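Local coordinates for protein putative alpha KG dependent 2,4-D dioxygenase (Burkholderia xenovorans, PDB 5J92) that probably acts as an iron(II)- and 2-oxoglutarate-dependent dioxygenase of the TfdA/TauD family, its substrate not established, at residues 15-20 against 250-255; 51-56 against 261-266; 156-161 against 213-218; 20-25 against 46-51. All blocks are in the same frame, centred on the assembly; numbering follows the deposited sequence.

Contact 1. Residues 15-20 against 250-255; sequences AAHPFI and FVYSHE
Ala16 opens the contact, its methyl CB resting 3.8 Å from the hydroxyl OH of Tyr252. The next residue, His17, has CG anti to the backbone N (chi1 -178°), and its side chain slides past that of Tyr252 in the opposite direction, with His17 CB 3.9 Å from Tyr252 CD1. The imidazole is gripped at both nitrogens. His17 ND1 receives the backbone N-H of Phe19 at 3.1 Å in a nearly straight bond (172°), and that of Ile20 in a more bent one. His17 NE2 meets a water at 2.7 Å, lying in the ring plane, and the same water donates to Val251 O at 2.6 Å. Pro18 CD and Ile20 CD1 lie on opposite faces of this ring, so its rotation is well fixed. Phe19 lays its own ring against the imidazole, with His17 CE1 over the centre. Ile20, buried, ends the segment: CD1 comes to 3.3 Å from Phe250 O, while CG2 packs on Tyr252 CB. Tyr252 OH is hydrogen-bonded to His254 ND1 at 2.7 Å. The loop between strands 12-15 and 21-25 thus closes over edge strand 251-254 of the minor sheet, joining the two sheets of the double-stranded beta-helix (cupin) fold.

Contact 2. Residues 51-56 against 261-266; sequences LIFPRQ and LVMWDN
Four backbone hydrogen bonds join the strands. Leu51 N gives to Met263 O at 2.7 Å and Met263 N returns to Leu51 O, both almost straight and nearly along the C=O axes. Phe53 N reaches Leu261 O at 2.7 Å in the carbonyl plane, whereas Leu261 N comes to Phe53 O from above the Phe53 carbonyl plane. Between these two hydrogen-bonded pairs sits the non-hydrogen-bonded pair Ile52 and Val262, whose side chains run side by side, Ile52 CG1 4.0 Å from Val262 CG2. On the other face, Phe53 has CG anti to its carbonyl carbon (chi1 -54°), and its ring presents an edge to Met263: CE1 lies 4.0 Å from SD, a Met-aromatic contact. The two side chains cross obliquely, the sulfur beside the ring. Farther out, Gln56 CG touches Leu261 CB at 4.1 Å, and its amide is held by the backbone of Leu27 and Leu29. Ile41 of helix 35-47 packs on Leu51, Phe53 and Met263, and Phe66 meets the Phe53 ring edge-to-face. The side chain of Val262 is about 11 Å from the bound Fe(II) ion. This is antiparallel pairing within the major sheet of the double-stranded beta-helix of TauD/TfdA-type dioxygenases.

Contact 3. Residues 156-161 against 213-218; sequences AAYDKL and GRKSLY
A helix end packs here against an edge strand: helix 154-159 and the residues after it meet strand 215-217, at the rim of the four-stranded antiparallel sheet and away from the iron site of this cupin-type fold. The join has an apolar half and a charged half. Tyr158, its CG anti to the backbone N (chi1 177°), reaches toward the strand and crosses the extended Lys215 chain obliquely, with Tyr158 CE2 3.5 Å from Lys215 CB. The polar ends stay together, but the bond from Lys215 NZ to Tyr158 OH is weak; Glu170 is the stronger partner of both, taking the lysine in a salt bridge and hydrogen-bonding the tyrosine. Leu217 CD2 comes to an edge of the same ring, 4.1 Å from Tyr158 CD1, while Leu217 CD1 meets Leu161 CD1 tip to tip. Arg214, bent at chi2 and chi3, turns its guanidinium back to the helix, where NH2 makes a salt bridge of 2.8 Å with Asp159 OD2. The two charged planes are nearly coplanar, 23° apart, yet NH2 sits above the carboxylate plane. One water ties the charged half to the backbone, donating to Asp159 OD1 and Lys215 O, each at 2.7 Å, and accepting from Arg214 NE at 2.9 Å.

Contact 4. Residues 20-25 against 46-51; sequences IAARIH and GQYPVL
The Tyr48 ring is sandwiched between two aliphatic groups. Over one face stands the methyl of Ala22, with CB 3.5 Å from the ring centroid and only 15° off the normal, a close CH-pi contact; on the opposite face lies CG of Gln47, the preceding residue. Ile20 C lies at the ring edge, and Ala21 O stands obliquely 3.3 Å from Tyr48 CD1. With CG anti to its carbonyl carbon (chi1 -53°), Tyr48 lays this ring across the start of strand 21-25. The next residue, Pro49, has no N-H to offer Ile20 O; that carbonyl is instead taken by Val50 N at 2.9 Å, nearly along the C=O axis. Val50 O then accepts from Ala22 N at 3.0 Å, in the carbonyl plane, so Val50 bonds on both sides of Ala21, as a parallel pairing requires. On the face of Ala21 and Val50, the two CB atoms meet at 3.8 Å, and the Val50 side chain lies about 7 Å from that of the iron ligand His271. On the other face, Ile24 CD1 touches both methyls of Leu51, 3.7 Å from CD2. Strand 21-25, helix 35-47 and strand 50-53 make up a beta-alpha-beta unit, whose two parallel strands are neighbours in the major sheet of the double-stranded beta-helix.

How the contacts relate
Contacts 2 and 4 have centres 8 Å apart and share Leu51: strand 50-53 pairs in parallel with 21-25 and antiparallel with 261-265, forming three adjacent strands of the mixed sheet. Contact 1, its centre 9 Å from that of contact 4 and Ile20 shared, brings strand 251-254 of the second sheet against them, Tyr252 and His254 packing on Ile52. Contact 3 stands apart, its centre 16 Å from that of contact 1, linked to it through Phe19 and Phe250 on Ala156. Along the chain, contact 4 closes first, contact 3 is nested inside both contacts 1 and 2, and these two cross. The N-terminal strands are thereby built into the C-terminal part of the iron-binding core.

Contact 1. Residues 15-20 against 250-255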
loop_
_atom_site.group_PDB
_atom_site.type_symbol
_atom_site.label_atom_id
_atom_site.label_comp_id
_atom_site.label_asym_id
_atom_site.label_seq_id
_atom_site.Cartn_x
_atom_site.Cartn_y
_atom_site.Cartn_z
ATOM N N ALA A 15 -12.462 26.718 -2.867
ATOM C CA ALA A 15 -11.593 25.544 -2.957
ATOM C C ALA A 15 -11.128 25.115 -1.572
ATOM O O ALA A 15 -10.687 25.943 -0.771
ATOM C CB ALA A 15 -10.393 25.851 -3.849
ATOM N N ALA A 16 -11.243 23.813 -1.284
ATOM C CA ALA A 16 -10.649 23.219 -0.088
ATOM C C ALA A 16 -9.321 22.549 -0.391
ATOM O O ALA A 16 -8.588 22.161 0.531
ATOM C CB ALA A 16 -11.607 22.188 0.528
ATOM N N HIS A 17 -9.043 22.375 -1.672
ATOM C CA HIS A 17 -7.873 21.758 -2.264
ATOM C C HIS A 17 -7.797 22.350 -3.662
ATOM O O HIS A 17 -8.838 22.727 -4.214
ATOM C CB HIS A 17 -8.030 20.222 -2.309
ATOM C CG HIS A 17 -6.851 19.495 -2.868
ATOM N ND1 HIS A 17 -6.661 19.322 -4.223
ATOM C CD2 HIS A 17 -5.811 18.877 -2.259
ATOM C CE1 HIS A 17 -5.541 18.649 -4.425
ATOM N NE2 HIS A 17 -5.012 18.357 -3.248
ATOM N N PRO A 18 -6.611 22.512 -4.234
ATOM C CA PRO A 18 -6.556 23.179 -5.549
ATOM C C PRO A 18 -7.381 22.477 -6.626
ATOM O O PRO A 18 -7.880 23.146 -7.540
ATOM C CB PRO A 18 -5.053 23.197 -5.877
ATOM C CG PRO A 18 -4.428 22.239 -4.911
ATOM C CD PRO A 18 -5.270 22.275 -3.680
ATOM N N PHE A 19 -7.570 21.163 -6.551
ATOM C CA PHE A 19 -8.333 20.533 -7.627
ATOM C C PHE A 19 -9.205 19.344 -7.236
ATOM O O PHE A 19 -9.932 18.846 -8.102
ATOM C CB PHE A 19 -7.373 20.120 -8.766
ATOM C CG PHE A 19 -6.176 19.315 -8.322
ATOM C CD1 PHE A 19 -6.289 17.952 -8.060
ATOM C CD2 PHE A 19 -4.921 19.907 -8.229
ATOM C CE1 PHE A 19 -5.179 17.194 -7.684
ATOM C CE2 PHE A 19 -3.804 19.162 -7.849
ATOM C CZ PHE A 19 -3.933 17.794 -7.574
ATOM N N ILE A 20 -9.189 18.877 -5.992
ATOM C CA ILE A 20 -9.982 17.710 -5.604
ATOM C C ILE A 20 -11.314 18.110 -4.982
ATOM O O ILE A 20 -12.341 17.490 -5.258
ATOM C CB ILE A 20 -9.193 16.807 -4.636
ATOM C CG1 ILE A 20 -7.942 16.256 -5.315
ATOM C CG2 ILE A 20 -10.099 15.662 -4.137
ATOM C CD1 ILE A 20 -7.044 15.480 -4.372
ATOM N N PHE A 250 -1.808 13.486 -4.752
ATOM C CA PHE A 250 -3.077 13.155 -5.383
ATOM C C PHE A 250 -4.211 13.023 -4.373
ATOM O O PHE A 250 -5.319 12.643 -4.760
ATOM C CB PHE A 250 -2.957 11.847 -6.182
ATOM C CG PHE A 250 -1.853 11.850 -7.191
ATOM C CD1 PHE A 250 -1.737 12.882 -8.118
ATOM C CD2 PHE A 250 -0.886 10.852 -7.172
ATOM C CE1 PHE A 250 -0.705 12.885 -9.034
ATOM C CE2 PHE A 250 0.148 10.841 -8.097
ATOM C CZ PHE A 250 0.240 11.867 -9.031
ATOM N N VAL A 251 -3.961 13.319 -3.093
ATOM C CA VAL A 251 -4.896 13.005 -2.015
ATOM C C VAL A 251 -5.335 14.275 -1.294
ATOM O O VAL A 251 -4.519 15.165 -1.015
ATOM C CB VAL A 251 -4.277 12.005 -1.020
ATOM C CG1 VAL A 251 -5.180 11.846 0.216
ATOM C CG2 VAL A 251 -4.092 10.646 -1.732
ATOM N N TYR A 252 -6.636 14.354 -1.015
ATOM C CA TYR A 252 -7.224 15.335 -0.108
ATOM C C TYR A 252 -7.813 14.589 1.085
ATOM O O TYR A 252 -8.605 13.658 0.908
ATOM C CB TYR A 252 -8.313 16.163 -0.812
ATOM C CG TYR A 252 -9.237 16.928 0.125
ATOM C CD1 TYR A 252 -8.777 18.022 0.847
ATOM C CD2 TYR A 252 -10.566 16.553 0.287
ATOM C CE1 TYR A 252 -9.624 18.721 1.697
ATOM C CE2 TYR A 252 -11.425 17.242 1.149
ATOM C CZ TYR A 252 -10.939 18.331 1.846
ATOM O OH TYR A 252 -11.756 19.036 2.701
ATOM N N SER A 253 -7.428 14.995 2.286
ATOM C CA SER A 253 -7.932 14.411 3.525
ATOM C C SER A 253 -8.979 15.348 4.129
ATOM O O SER A 253 -8.671 16.496 4.477
ATOM C CB SER A 253 -6.777 14.165 4.502
ATOM O OG SER A 253 -7.230 13.513 5.683
ATOM N N HIS A 254 -10.218 14.884 4.226
ATOM C CA HIS A 254 -11.285 15.755 4.697
ATOM C C HIS A 254 -11.417 15.649 6.211
ATOM O O HIS A 254 -11.774 14.583 6.735
ATOM C CB HIS A 254 -12.617 15.430 4.030
ATOM C CG HIS A 254 -13.706 16.381 4.408
ATOM N ND1 HIS A 254 -13.698 17.706 4.017
ATOM C CD2 HIS A 254 -14.808 16.219 5.176
ATOM C CE1 HIS A 254 -14.767 18.309 4.505
ATOM N NE2 HIS A 254 -15.455 17.430 5.214
ATOM N N GLU A 255 -11.145 16.761 6.905
ATOM C CA GLU A 255 -11.433 16.880 8.332
ATOM C C GLU A 255 -12.904 17.238 8.494
ATOM O O GLU A 255 -13.333 18.332 8.110
ATOM C CB GLU A 255 -10.541 17.933 8.990
ATOM C CG GLU A 255 -9.063 17.567 9.032
ATOM C CD GLU A 255 -8.767 16.440 10.003
ATOM O OE1 GLU A 255 -9.629 16.120 10.852
ATOM O OE2 GLU A 255 -7.668 15.858 9.916
HETATM O O HOH W 1 -3.051 16.771 -2.431
#

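Contact 2. Residues 51-56 against 261-266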
loop_
_atom_site.group_PDB
_atom_site.type_symbol
_atom_site.label_atom_id
_atom_site.label_comp_id
_atom_site.label_asym_id
_atom_site.label_seq_id
_atom_site.Cartn_x
_atom_site.Cartn_y
_atom_site.Cartn_z
ATOM N N LEU A 51 -17.421 17.684 -3.343
ATOM C CA LEU A 51 -18.126 18.906 -2.991
ATOM C C LEU A 51 -18.648 18.795 -1.561
ATOM O O LEU A 51 -19.257 17.778 -1.182
ATOM C CB LEU A 51 -19.284 19.178 -3.970
ATOM C CG LEU A 51 -18.914 19.448 -5.434
ATOM C CD1 LEU A 51 -20.166 19.604 -6.291
ATOM C CD2 LEU A 51 -18.067 20.705 -5.541
ATOM N N ILE A 52 -18.415 19.844 -0.786
ATOM C CA ILE A 52 -18.739 19.903 0.637
ATOM C C ILE A 52 -19.775 20.998 0.825
ATOM O O ILE A 52 -19.511 22.168 0.511
ATOM C CB ILE A 52 -17.494 20.211 1.484
ATOM C CG1 ILE A 52 -16.410 19.174 1.227
ATOM C CG2 ILE A 52 -17.866 20.335 2.947
ATOM C CD1 ILE A 52 -15.025 19.785 1.202
ATOM N N PHE A 53 -20.939 20.634 1.350
ATOM C CA PHE A 53 -21.968 21.619 1.671
ATOM C C PHE A 53 -22.032 21.757 3.190
ATOM O O PHE A 53 -22.554 20.863 3.876
ATOM C CB PHE A 53 -23.326 21.194 1.097
ATOM C CG PHE A 53 -23.293 20.896 -0.383
ATOM C CD1 PHE A 53 -22.947 19.629 -0.845
ATOM C CD2 PHE A 53 -23.616 21.873 -1.312
ATOM C CE1 PHE A 53 -22.912 19.345 -2.201
ATOM C CE2 PHE A 53 -23.593 21.599 -2.673
ATOM C CZ PHE A 53 -23.245 20.337 -3.118
ATOM N N PRO A 54 -21.480 22.821 3.765
ATOM C CA PRO A 54 -21.427 22.921 5.229
ATOM C C PRO A 54 -22.802 23.114 5.849
ATOM O O PRO A 54 -23.716 23.671 5.237
ATOM C CB PRO A 54 -20.545 24.159 5.475
ATOM C CG PRO A 54 -19.779 24.369 4.186
ATOM C CD PRO A 54 -20.735 23.906 3.099
ATOM N N ARG A 55 -22.934 22.642 7.088
ATOM C CA ARG A 55 -24.037 23.015 7.982
ATOM C C ARG A 55 -25.410 22.753 7.349
ATOM O O ARG A 55 -26.272 23.631 7.265
ATOM C CB ARG A 55 -23.883 24.480 8.423
ATOM C CG ARG A 55 -22.600 24.724 9.222
ATOM C CD ARG A 55 -22.249 26.210 9.420
ATOM N NE ARG A 55 -21.572 26.796 8.257
ATOM C CZ ARG A 55 -20.253 26.755 8.034
ATOM N NH1 ARG A 55 -19.739 27.318 6.939
ATOM N NH2 ARG A 55 -19.444 26.152 8.898
ATOM N N GLN A 56 -25.612 21.509 6.918
ATOM C CA GLN A 56 -26.870 21.083 6.311
ATOM C C GLN A 56 -27.630 20.258 7.349
ATOM O O GLN A 56 -27.430 19.047 7.471
ATOM C CB GLN A 56 -26.623 20.289 5.033
ATOM C CG GLN A 56 -25.999 21.091 3.905
ATOM C CD GLN A 56 -26.838 22.280 3.505
ATOM O OE1 GLN A 56 -28.065 22.197 3.431
ATOM N NE2 GLN A 56 -26.179 23.407 3.260
ATOM N N LEU A 261 -22.268 18.047 4.530
ATOM C CA LEU A 261 -22.741 17.131 3.497
ATOM C C LEU A 261 -21.646 17.054 2.442
ATOM O O LEU A 261 -21.360 18.045 1.759
ATOM C CB LEU A 261 -24.067 17.595 2.897
ATOM C CG LEU A 261 -24.968 16.557 2.220
ATOM C CD1 LEU A 261 -26.198 17.234 1.649
ATOM C CD2 LEU A 261 -24.260 15.802 1.120
ATOM N N VAL A 262 -21.041 15.880 2.298
ATOM C CA VAL A 262 -19.952 15.681 1.349
ATOM C C VAL A 262 -20.465 14.778 0.237
ATOM O O VAL A 262 -20.953 13.667 0.493
ATOM C CB VAL A 262 -18.696 15.093 2.008
ATOM C CG1 VAL A 262 -17.616 14.831 0.945
ATOM C CG2 VAL A 262 -18.172 16.041 3.078
ATOM N N MET A 263 -20.370 15.282 -0.987
ATOM C CA MET A 263 -20.798 14.600 -2.198
ATOM C C MET A 263 -19.568 14.381 -3.059
ATOM O O MET A 263 -18.800 15.327 -3.286
ATOM C CB MET A 263 -21.858 15.447 -2.913
ATOM C CG MET A 263 -22.023 15.246 -4.394
ATOM S SD MET A 263 -23.140 16.531 -4.998
ATOM C CE MET A 263 -23.415 15.975 -6.677
ATOM N N TRP A 264 -19.321 13.124 -3.469
ATOM C CA TRP A 264 -18.136 12.842 -4.268
ATOM C C TRP A 264 -18.471 11.968 -5.468
ATOM O O TRP A 264 -19.377 11.126 -5.428
ATOM C CB TRP A 264 -16.991 12.218 -3.425
ATOM C CG TRP A 264 -17.183 10.782 -2.960
ATOM C CD1 TRP A 264 -16.826 9.636 -3.625
ATOM C CD2 TRP A 264 -17.742 10.362 -1.718
ATOM N NE1 TRP A 264 -17.153 8.520 -2.873
ATOM C CE2 TRP A 264 -17.711 8.944 -1.694
ATOM C CE3 TRP A 264 -18.278 11.043 -0.620
ATOM C CZ2 TRP A 264 -18.182 8.210 -0.618
ATOM C CZ3 TRP A 264 -18.754 10.298 0.451
ATOM C CH2 TRP A 264 -18.706 8.902 0.443
ATOM N N ASP A 265 -17.735 12.215 -6.548
ATOM C CA ASP A 265 -17.947 11.570 -7.846
ATOM C C ASP A 265 -17.032 10.350 -7.923
ATOM O O ASP A 265 -15.820 10.472 -8.103
ATOM C CB ASP A 265 -17.691 12.581 -8.963
ATOM C CG ASP A 265 -18.100 12.070 -10.349
ATOM O OD1 ASP A 265 -18.304 10.845 -10.511
ATOM O OD2 ASP A 265 -18.233 12.913 -11.270
ATOM N N ASN A 266 -17.616 9.158 -7.764
ATOM C CA ASN A 266 -16.838 7.927 -7.842
ATOM C C ASN A 266 -16.210 7.706 -9.214
ATOM O O ASN A 266 -15.270 6.913 -9.331
ATOM C CB ASN A 266 -17.716 6.732 -7.462
ATOM C CG ASN A 266 -18.139 6.769 -6.005
ATOM O OD1 ASN A 266 -17.364 6.408 -5.136
ATOM N ND2 ASN A 266 -19.361 7.215 -5.737
#

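Contact 3. Residues 156-161 against 213-218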
loop_
_atom_site.group_PDB
_atom_site.type_symbol
_atom_site.label_atom_id
_atom_site.label_comp_id
_atom_site.label_asym_id
_atom_site.label_seq_id
_atom_site.Cartn_x
_atom_site.Cartn_y
_atom_site.Cartn_z
ATOM N N ALA A 156 -5.788 13.291 -11.834
ATOM C CA ALA A 156 -4.440 13.785 -11.603
ATOM C C ALA A 156 -3.429 12.649 -11.672
ATOM O O ALA A 156 -2.338 12.808 -12.231
ATOM C CB ALA A 156 -4.367 14.486 -10.237
ATOM N N ALA A 157 -3.780 11.488 -11.112
ATOM C CA ALA A 157 -2.873 10.349 -11.169
ATOM C C ALA A 157 -2.643 9.913 -12.609
ATOM O O ALA A 157 -1.511 9.608 -13.001
ATOM C CB ALA A 157 -3.427 9.190 -10.339
ATOM N N TYR A 158 -3.709 9.856 -13.406
ATOM C CA TYR A 158 -3.534 9.514 -14.815
ATOM C C TYR A 158 -2.647 10.540 -15.506
ATOM O O TYR A 158 -1.727 10.179 -16.251
ATOM C CB TYR A 158 -4.886 9.401 -15.523
ATOM C CG TYR A 158 -4.734 9.122 -16.996
ATOM C CD1 TYR A 158 -4.553 7.834 -17.458
ATOM C CD2 TYR A 158 -4.741 10.156 -17.921
ATOM C CE1 TYR A 158 -4.391 7.569 -18.801
ATOM C CE2 TYR A 158 -4.588 9.907 -19.268
ATOM C CZ TYR A 158 -4.416 8.606 -19.699
ATOM O OH TYR A 158 -4.246 8.352 -21.034
ATOM N N ASP A 159 -2.901 11.831 -15.251
ATOM C CA ASP A 159 -2.160 12.897 -15.924
ATOM C C ASP A 159 -0.671 12.815 -15.632
ATOM O O ASP A 159 0.157 13.147 -16.491
ATOM C CB ASP A 159 -2.685 14.269 -15.506
ATOM C CG ASP A 159 -4.081 14.545 -16.012
ATOM O OD1 ASP A 159 -4.544 13.816 -16.926
ATOM O OD2 ASP A 159 -4.716 15.499 -15.499
ATOM N N LYS A 160 -0.310 12.400 -14.424
ATOM C CA LYS A 160 1.077 12.461 -13.995
ATOM C C LYS A 160 1.814 11.133 -14.180
ATOM O O LYS A 160 2.976 11.034 -13.789
ATOM C CB LYS A 160 1.142 12.907 -12.527
ATOM C CG LYS A 160 0.762 14.367 -12.292
ATOM C CD LYS A 160 1.549 15.358 -13.131
ATOM C CE LYS A 160 1.244 16.814 -12.727
ATOM N NZ LYS A 160 -0.163 17.272 -12.959
ATOM N N LEU A 161 1.184 10.120 -14.777
ATOM C CA LEU A 161 1.839 8.822 -14.920
ATOM C C LEU A 161 3.146 8.949 -15.704
ATOM O O LEU A 161 3.228 9.735 -16.661
ATOM C CB LEU A 161 0.927 7.816 -15.630
ATOM C CG LEU A 161 -0.170 7.101 -14.853
ATOM C CD1 LEU A 161 -1.017 6.256 -15.832
ATOM C CD2 LEU A 161 0.440 6.193 -13.773
ATOM N N GLY A 213 -14.689 15.622 -19.559
ATOM C CA GLY A 213 -13.788 15.029 -20.526
ATOM C C GLY A 213 -12.473 14.516 -19.967
ATOM O O GLY A 213 -11.641 14.026 -20.744
ATOM N N ARG A 214 -12.258 14.606 -18.653
ATOM C CA ARG A 214 -10.988 14.194 -18.062
ATOM C C ARG A 214 -10.788 12.685 -18.126
ATOM O O ARG A 214 -11.696 11.911 -17.811
ATOM C CB ARG A 214 -10.907 14.634 -16.602
ATOM C CG ARG A 214 -10.880 16.157 -16.374
ATOM C CD ARG A 214 -9.539 16.804 -16.757
ATOM N NE ARG A 214 -8.406 16.330 -15.959
ATOM C CZ ARG A 214 -8.128 16.725 -14.718
ATOM N NH1 ARG A 214 -8.920 17.592 -14.091
ATOM N NH2 ARG A 214 -7.063 16.236 -14.090
ATOM N N LYS A 215 -9.572 12.268 -18.485
ATOM C CA LYS A 215 -9.199 10.872 -18.368
ATOM C C LYS A 215 -8.760 10.559 -16.945
ATOM O O LYS A 215 -8.207 11.413 -16.241
ATOM C CB LYS A 215 -8.077 10.516 -19.341
ATOM C CG LYS A 215 -8.493 10.432 -20.820
ATOM C CD LYS A 215 -7.411 9.662 -21.548
ATOM C CE LYS A 215 -7.789 9.217 -22.933
ATOM N NZ LYS A 215 -6.619 8.470 -23.492
ATOM N N SER A 216 -9.000 9.317 -16.526
ATOM C CA SER A 216 -8.685 8.916 -15.159
ATOM C C SER A 216 -8.510 7.406 -15.091
ATOM O O SER A 216 -8.990 6.666 -15.956
ATOM C CB SER A 216 -9.778 9.370 -14.172
ATOM O OG SER A 216 -10.991 8.645 -14.377
ATOM N N LEU A 217 -7.836 6.957 -14.034
ATOM C CA LEU A 217 -7.639 5.537 -13.771
ATOM C C LEU A 217 -8.795 4.972 -12.942
ATOM O O LEU A 217 -9.171 5.541 -11.914
ATOM C CB LEU A 217 -6.310 5.303 -13.031
ATOM C CG LEU A 217 -5.016 5.627 -13.784
ATOM C CD1 LEU A 217 -3.763 5.581 -12.882
ATOM C CD2 LEU A 217 -4.874 4.658 -14.962
ATOM N N TYR A 218 -9.350 3.839 -13.379
ATOM C CA TYR A 218 -10.414 3.182 -12.624
ATOM C C TYR A 218 -9.799 2.222 -11.603
ATOM O O TYR A 218 -9.974 1.005 -11.657
ATOM C CB TYR A 218 -11.371 2.448 -13.559
ATOM C CG TYR A 218 -12.731 2.202 -12.958
ATOM C CD1 TYR A 218 -12.982 2.479 -11.622
ATOM C CD2 TYR A 218 -13.779 1.718 -13.735
ATOM C CE1 TYR A 218 -14.231 2.285 -11.069
ATOM C CE2 TYR A 218 -15.038 1.520 -13.191
ATOM C CZ TYR A 218 -15.259 1.805 -11.860
ATOM O OH TYR A 218 -16.509 1.610 -11.302
HETATM O O HOH W 2 -7.264 13.849 -16.977
#

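Contact 4. Residues 20-25 against 46-51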
loop_
_atom_site.group_PDB
_atom_site.type_symbol
_atom_site.label_atom_id
_atom_site.label_comp_id
_atom_site.label_asym_id
_atom_site.label_seq_id
_atom_site.Cartn_x
_atom_site.Cartn_y
_atom_site.Cartn_z
ATOM N N ILE A 20 -9.189 18.877 -5.992
ATOM C CA ILE A 20 -9.982 17.710 -5.604
ATOM C C ILE A 20 -11.314 18.110 -4.982
ATOM O O ILE A 20 -12.341 17.490 -5.258
ATOM C CB ILE A 20 -9.193 16.807 -4.636
ATOM C CG1 ILE A 20 -7.942 16.256 -5.315
ATOM C CG2 ILE A 20 -10.099 15.662 -4.137
ATOM C CD1 ILE A 20 -7.044 15.480 -4.372
ATOM N N ALA A 21 -11.310 19.118 -4.110
ATOM C CA ALA A 21 -12.442 19.361 -3.232
ATOM C C ALA A 21 -12.729 20.850 -3.125
ATOM O O ALA A 21 -11.817 21.681 -3.158
ATOM C CB ALA A 21 -12.190 18.792 -1.825
ATOM N N ALA A 22 -14.012 21.171 -2.977
ATOM C CA ALA A 22 -14.439 22.547 -2.773
ATOM C C ALA A 22 -15.696 22.566 -1.920
ATOM O O ALA A 22 -16.549 21.675 -2.023
ATOM C CB ALA A 22 -14.721 23.260 -4.099
ATOM N N ARG A 23 -15.824 23.621 -1.124
ATOM C CA ARG A 23 -17.055 23.913 -0.409
ATOM C C ARG A 23 -17.980 24.756 -1.275
ATOM O O ARG A 23 -17.538 25.591 -2.078
ATOM C CB ARG A 23 -16.763 24.652 0.903
ATOM C CG ARG A 23 -16.193 23.734 1.993
ATOM C CD ARG A 23 -15.971 24.451 3.330
ATOM N NE ARG A 23 -15.640 23.489 4.385
ATOM C CZ ARG A 23 -14.442 22.942 4.559
ATOM N NH1 ARG A 23 -13.430 23.282 3.761
ATOM N NH2 ARG A 23 -14.247 22.068 5.540
ATOM N N ILE A 24 -19.276 24.521 -1.117
ATOM C CA ILE A 24 -20.295 25.292 -1.803
ATOM C C ILE A 24 -21.164 25.893 -0.717
ATOM O O ILE A 24 -21.862 25.171 0.002
ATOM C CB ILE A 24 -21.117 24.433 -2.768
ATOM C CG1 ILE A 24 -20.217 23.998 -3.924
ATOM C CG2 ILE A 24 -22.283 25.236 -3.291
ATOM C CD1 ILE A 24 -20.849 23.012 -4.832
ATOM N N HIS A 25 -21.066 27.200 -0.556
ATOM C CA HIS A 25 -21.756 27.916 0.497
ATOM C C HIS A 25 -23.080 28.428 -0.026
ATOM O O HIS A 25 -23.326 28.461 -1.229
ATOM C CB HIS A 25 -20.917 29.099 0.989
ATOM C CG HIS A 25 -19.561 28.716 1.476
ATOM N ND1 HIS A 25 -19.354 28.111 2.699
ATOM C CD2 HIS A 25 -18.337 28.882 0.924
ATOM C CE1 HIS A 25 -18.061 27.894 2.865
ATOM N NE2 HIS A 25 -17.422 28.353 1.800
ATOM N N GLY A 46 -17.449 18.589 -12.012
ATOM C CA GLY A 46 -16.496 18.326 -13.079
ATOM C C GLY A 46 -15.115 18.884 -12.806
ATOM O O GLY A 46 -14.111 18.300 -13.224
ATOM N N GLN A 47 -15.047 20.027 -12.116
ATOM C CA GLN A 47 -13.782 20.578 -11.653
ATOM C C GLN A 47 -13.336 19.937 -10.341
ATOM O O GLN A 47 -12.247 19.356 -10.274
ATOM C CB GLN A 47 -13.901 22.101 -11.494
ATOM C CG GLN A 47 -12.646 22.749 -10.905
ATOM C CD GLN A 47 -12.708 24.278 -10.896
ATOM O OE1 GLN A 47 -13.743 24.877 -11.191
ATOM N NE2 GLN A 47 -11.591 24.907 -10.566
ATOM N N TYR A 48 -14.164 20.030 -9.286
ATOM C CA TYR A 48 -13.862 19.447 -7.976
ATOM C C TYR A 48 -14.748 18.223 -7.742
ATOM O O TYR A 48 -15.902 18.375 -7.312
ATOM C CB TYR A 48 -14.107 20.456 -6.854
ATOM C CG TYR A 48 -13.420 21.794 -6.978
ATOM C CD1 TYR A 48 -12.124 21.989 -6.470
ATOM C CD2 TYR A 48 -14.076 22.874 -7.576
ATOM C CE1 TYR A 48 -11.497 23.239 -6.559
ATOM C CE2 TYR A 48 -13.462 24.127 -7.657
ATOM C CZ TYR A 48 -12.177 24.297 -7.155
ATOM O OH TYR A 48 -11.566 25.525 -7.242
ATOM N N PRO A 49 -14.254 17.002 -7.936
ATOM C CA PRO A 49 -15.118 15.814 -7.756
ATOM C C PRO A 49 -15.585 15.578 -6.316
ATOM O O PRO A 49 -16.465 14.718 -6.105
ATOM C CB PRO A 49 -14.234 14.657 -8.255
ATOM C CG PRO A 49 -12.851 15.167 -8.185
ATOM C CD PRO A 49 -12.919 16.650 -8.437
ATOM N N VAL A 50 -15.040 16.302 -5.333
ATOM C CA VAL A 50 -15.523 16.286 -3.949
ATOM C C VAL A 50 -16.124 17.654 -3.659
ATOM O O VAL A 50 -15.427 18.674 -3.754
ATOM C CB VAL A 50 -14.416 15.972 -2.928
ATOM C CG1 VAL A 50 -14.993 15.980 -1.482
ATOM C CG2 VAL A 50 -13.719 14.644 -3.231
ATOM N N LEU A 51 -17.421 17.684 -3.343
ATOM C CA LEU A 51 -18.126 18.906 -2.991
ATOM C C LEU A 51 -18.648 18.795 -1.561
ATOM O O LEU A 51 -19.257 17.778 -1.182
ATOM C CB LEU A 51 -19.284 19.178 -3.970
ATOM C CG LEU A 51 -18.914 19.448 -5.434
ATOM C CD1 LEU A 51 -20.166 19.604 -6.291
ATOM C CD2 LEU A 51 -18.067 20.705 -5.541
#